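Local coordinates for acyl-CoA hydrolase (Bacillus cereus, PDB 1Y7U), which hydrolyses acyl-CoA thioesters, probably long-chain fatty acyl-CoA among them, and belongs to the hotdog-fold acyl-CoA hydrolases, at the interface of chains A and B. Residues are numbered along the deposited sequence; one frame, centred on the assembly and turned at random. Chains: chain A/B, Acyl-CoA hydrolase.

Contact 1: the interface of chains A and B. Residues chain A 40, 43, 70, 72; chain B 43, 47, 64, 67.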
# COMPACT_ATOMS: atom_id res chain seq x y z
N GLY A 40 10.15 -6.73 -10.75
CA GLY A 40 8.99 -5.88 -10.94
C GLY A 40 9.09 -4.54 -10.24
O GLY A 40 8.77 -3.50 -10.82
N LEU A 43 11.12 -2.29 -12.35
CA LEU A 43 10.42 -1.94 -13.58
C LEU A 43 9.29 -0.95 -13.30
O LEU A 43 9.15 0.06 -13.99
CB LEU A 43 9.87 -3.19 -14.25
CG LEU A 43 10.94 -4.21 -14.67
CD1 LEU A 43 10.29 -5.51 -15.11
CD2 LEU A 43 11.77 -3.61 -15.78
N VAL A 70 15.36 -5.29 -20.31
CA VAL A 70 16.09 -4.86 -19.13
C VAL A 70 16.91 -5.98 -18.52
O VAL A 70 16.38 -7.06 -18.25
CB VAL A 70 15.14 -4.33 -18.03
CG1 VAL A 70 15.93 -3.97 -16.81
CG2 VAL A 70 14.39 -3.12 -18.51
N PHE A 72 19.17 -7.13 -15.29
CA PHE A 72 19.47 -6.77 -13.92
C PHE A 72 20.91 -7.16 -13.63
O PHE A 72 21.21 -8.27 -13.19
CB PHE A 72 18.46 -7.43 -12.96
CG PHE A 72 17.05 -6.93 -13.16
CD1 PHE A 72 16.11 -7.70 -13.84
CD2 PHE A 72 16.69 -5.63 -12.76
CE1 PHE A 72 14.83 -7.19 -14.13
CE2 PHE A 72 15.42 -5.11 -13.05
CZ PHE A 72 14.49 -5.88 -13.73
N LEU B 43 4.06 -4.23 -15.79
CA LEU B 43 5.39 -4.84 -15.72
C LEU B 43 5.59 -5.57 -14.39
O LEU B 43 6.10 -6.68 -14.35
CB LEU B 43 6.50 -3.80 -15.89
CG LEU B 43 7.07 -3.37 -17.26
CD1 LEU B 43 6.83 -4.45 -18.29
CD2 LEU B 43 6.44 -2.07 -17.69
N ASP B 47 6.19 -9.68 -13.73
CA ASP B 47 7.34 -10.22 -13.03
C ASP B 47 6.90 -11.03 -11.82
O ASP B 47 7.41 -12.12 -11.57
CB ASP B 47 8.28 -9.11 -12.57
CG ASP B 47 9.50 -9.64 -11.83
OD1 ASP B 47 10.39 -10.22 -12.49
OD2 ASP B 47 9.56 -9.50 -10.59
N THR B 64 15.04 -12.57 -10.68
CA THR B 64 14.79 -12.20 -12.07
C THR B 64 16.06 -11.65 -12.70
O THR B 64 16.66 -10.71 -12.20
CB THR B 64 13.59 -11.20 -12.22
OG1 THR B 64 13.89 -10.24 -13.24
CG2 THR B 64 13.27 -10.51 -10.93
N MSE B 67 14.26 -8.92 -18.40
CA MSE B 67 12.91 -8.86 -18.92
C MSE B 67 13.01 -8.56 -20.41
O MSE B 67 13.81 -7.72 -20.83
CB MSE B 67 12.10 -7.76 -18.24
CG MSE B 67 10.99 -8.32 -17.36
SE MSE B 67 9.19 -8.04 -18.03
CE MSE B 67 9.27 -9.20 -19.56
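The ring of A:Phe72 meets B:Thr64 along its CD1-CE1 rim, where the threonine hydroxyl OG1 lies 3.3 Å from CE1. B:Thr64 sits beyond the rim and somewhat below the ring plane. The methyl CG1 of A:Val70, from the ring's own chain, rests over the opposite face, 3.9 Å above the plane and displaced toward the rim. The ring is thus touched from both chains. The other flat group is the carboxylate of B:Asp47, which accepts a hydrogen bond from the backbone N of A:Gly40 at OD2, 2.8 Å away. The amide arrives from above the carboxylate, 73° out of its plane. With CG anti to the backbone N (chi1 -180°), the acid reaches from its helix to the first turn of the partner helix. A:Gly40 has no side chain, and its CA lies 3.7 Å from B:Asp47 CB.

Leucine contacts fill the middle. A:Leu43 and B:Leu43 approach through their CB atoms at 3.8 Å, a pairing of like with like near the two-fold axis. From A:Leu43 the branch CD1 continues to CG of B:Met67, a selenomethionine, at 3.7 Å; because that residue is poorly ordered, its side-chain bend deserves little weight. Its backbone takes part in a reciprocal pair of bonds, B:Met67 N to A:Val70 O at 2.8 Å and A:Val70 N to B:Met67 O at 2.9 Å, both in the carbonyl plane.

These bonds form an antiparallel bridge between strand 62-67 of chain B and strand 70-71 of chain A. The site thus illustrates how a hotdog dimer is knit together twice, by strand pairing across the subunits and by apposition of the long 39-58 helices, with B:Asp47, a likely catalytic residue, at the helix seam.

Contact 2: the interface of chains A and B. Residues chain A 32-34, 36; chain B 62-63, 129.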
# COMPACT_ATOMS: atom_id res chain seq x y z
N ASN A 32 12.71 -10.22 -2.17
CA ASN A 32 12.32 -11.61 -2.32
C ASN A 32 13.07 -12.40 -1.27
O ASN A 32 13.66 -11.83 -0.35
CB ASN A 32 12.65 -12.13 -3.73
CG ASN A 32 14.13 -12.14 -4.03
OD1 ASN A 32 14.53 -12.06 -5.20
ND2 ASN A 32 14.96 -12.25 -3.00
N ASP A 33 13.05 -13.71 -1.45
CA ASP A 33 13.68 -14.68 -0.56
C ASP A 33 15.20 -14.60 -0.43
O ASP A 33 15.77 -15.02 0.57
CB ASP A 33 13.28 -16.07 -1.04
CG ASP A 33 12.50 -16.03 -2.36
OD1 ASP A 33 11.26 -15.88 -2.32
OD2 ASP A 33 13.12 -16.14 -3.43
N HIS A 34 15.87 -14.06 -1.45
CA HIS A 34 17.32 -13.94 -1.46
C HIS A 34 17.79 -12.56 -1.08
O HIS A 34 18.94 -12.20 -1.32
CB HIS A 34 17.88 -14.27 -2.83
CG HIS A 34 17.89 -15.73 -3.14
ND1 HIS A 34 16.98 -16.32 -3.99
CD2 HIS A 34 18.66 -16.74 -2.66
CE1 HIS A 34 17.20 -17.62 -4.03
NE2 HIS A 34 18.21 -17.90 -3.24
N THR A 36 16.84 -9.53 -2.26
CA THR A 36 17.11 -8.73 -3.44
C THR A 36 15.73 -8.34 -3.94
O THR A 36 14.76 -9.08 -3.75
CB THR A 36 17.87 -9.52 -4.54
OG1 THR A 36 18.13 -8.66 -5.65
CG2 THR A 36 17.06 -10.71 -5.01
N CYS B 62 13.70 -18.12 -6.79
CA CYS B 62 14.43 -17.45 -7.86
C CYS B 62 14.58 -15.96 -7.84
O CYS B 62 13.94 -15.24 -7.08
CB CYS B 62 13.83 -17.86 -9.20
SG CYS B 62 13.76 -19.63 -9.38
N VAL B 63 15.45 -15.52 -8.75
CA VAL B 63 15.84 -14.14 -8.95
C VAL B 63 15.58 -13.75 -10.42
O VAL B 63 15.86 -14.54 -11.33
CB VAL B 63 17.33 -14.02 -8.59
CG1 VAL B 63 18.05 -13.20 -9.59
CG2 VAL B 63 17.47 -13.46 -7.19
N ASN B 129 23.61 -18.09 -2.65
CA ASN B 129 23.50 -17.31 -3.89
C ASN B 129 24.33 -17.81 -5.06
O ASN B 129 25.16 -17.09 -5.60
CB ASN B 129 23.84 -15.83 -3.64
CG ASN B 129 22.68 -15.06 -3.02
OD1 ASN B 129 21.59 -14.98 -3.60
ND2 ASN B 129 22.91 -14.48 -1.85
O HOH W 1 12.37 -12.85 -7.04
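Methyl against methyl, A:Thr36 and B:Val63 make the tight part of this contact, their CG2 atoms 3.5 Å apart and their side chains set nearly perpendicular. The threonine hydroxyl OG1 stands anti to the backbone N (chi1 -178°), which sends CG2 into the position between N and the carbonyl carbon and presents it to the valine. B:Val63 CG2 also passes obliquely by the amide oxygen OD1 of A:Asn32, at 3.8 Å, so one branch of the valine is shared by two residues of the facing loop.

Away from this small apolar core the fit loosens and water takes part. A:Asn32 OD1 and the backbone O of B:Cys62 are 3.7 Å apart, and water 1 links them by hydrogen bonds of 2.9 Å to A:Asn32 OD1 and 2.9 Å to B:Cys62 O. A water in this role can join two carbonyl oxygens that could not bond to one another directly. The carboxylate oxygen OD2 of A:Asp33 lies 3.8 Å from the same B:Cys62 O, a proximity rather than a hydrogen bond.

On a further flank, A:His34 and B:Asn129 run alongside each other, pointing opposite ways. The amide oxygen OD1 of B:Asn129 comes to 3.5 Å from ring carbon CD2 of A:His34, and the amide and ring planes are turned 49° apart. This is neither a stack nor a hydrogen bond, but a glancing contact between two loop residues.

A:Thr36 belongs to a coenzyme A binding site, and B:Val63 lines a coenzyme A pocket in this structure. The patch therefore probably helps hold together, from both subunits, the walls of the cleft in which the coenzyme A thioester is received.

Contact 1 and contact 2 lie about 13 Å apart, measured between the centres of their C-alpha atoms, and share strand 62-67 of chain B: its start serves contact 2 and its later part contact 1. On chain A, the loop of contact 2 runs shortly afterwards into helix 39-58, which contributes to contact 1. Both contacts include coenzyme A site residues, B:Thr64 in contact 1 and A:Thr36 with B:Val63 in contact 2. Two-fold symmetry gives each contact a twin. Because coenzyme A site residues come from both chains, pairing of the subunits within the deposited hexamer probably helps build the site.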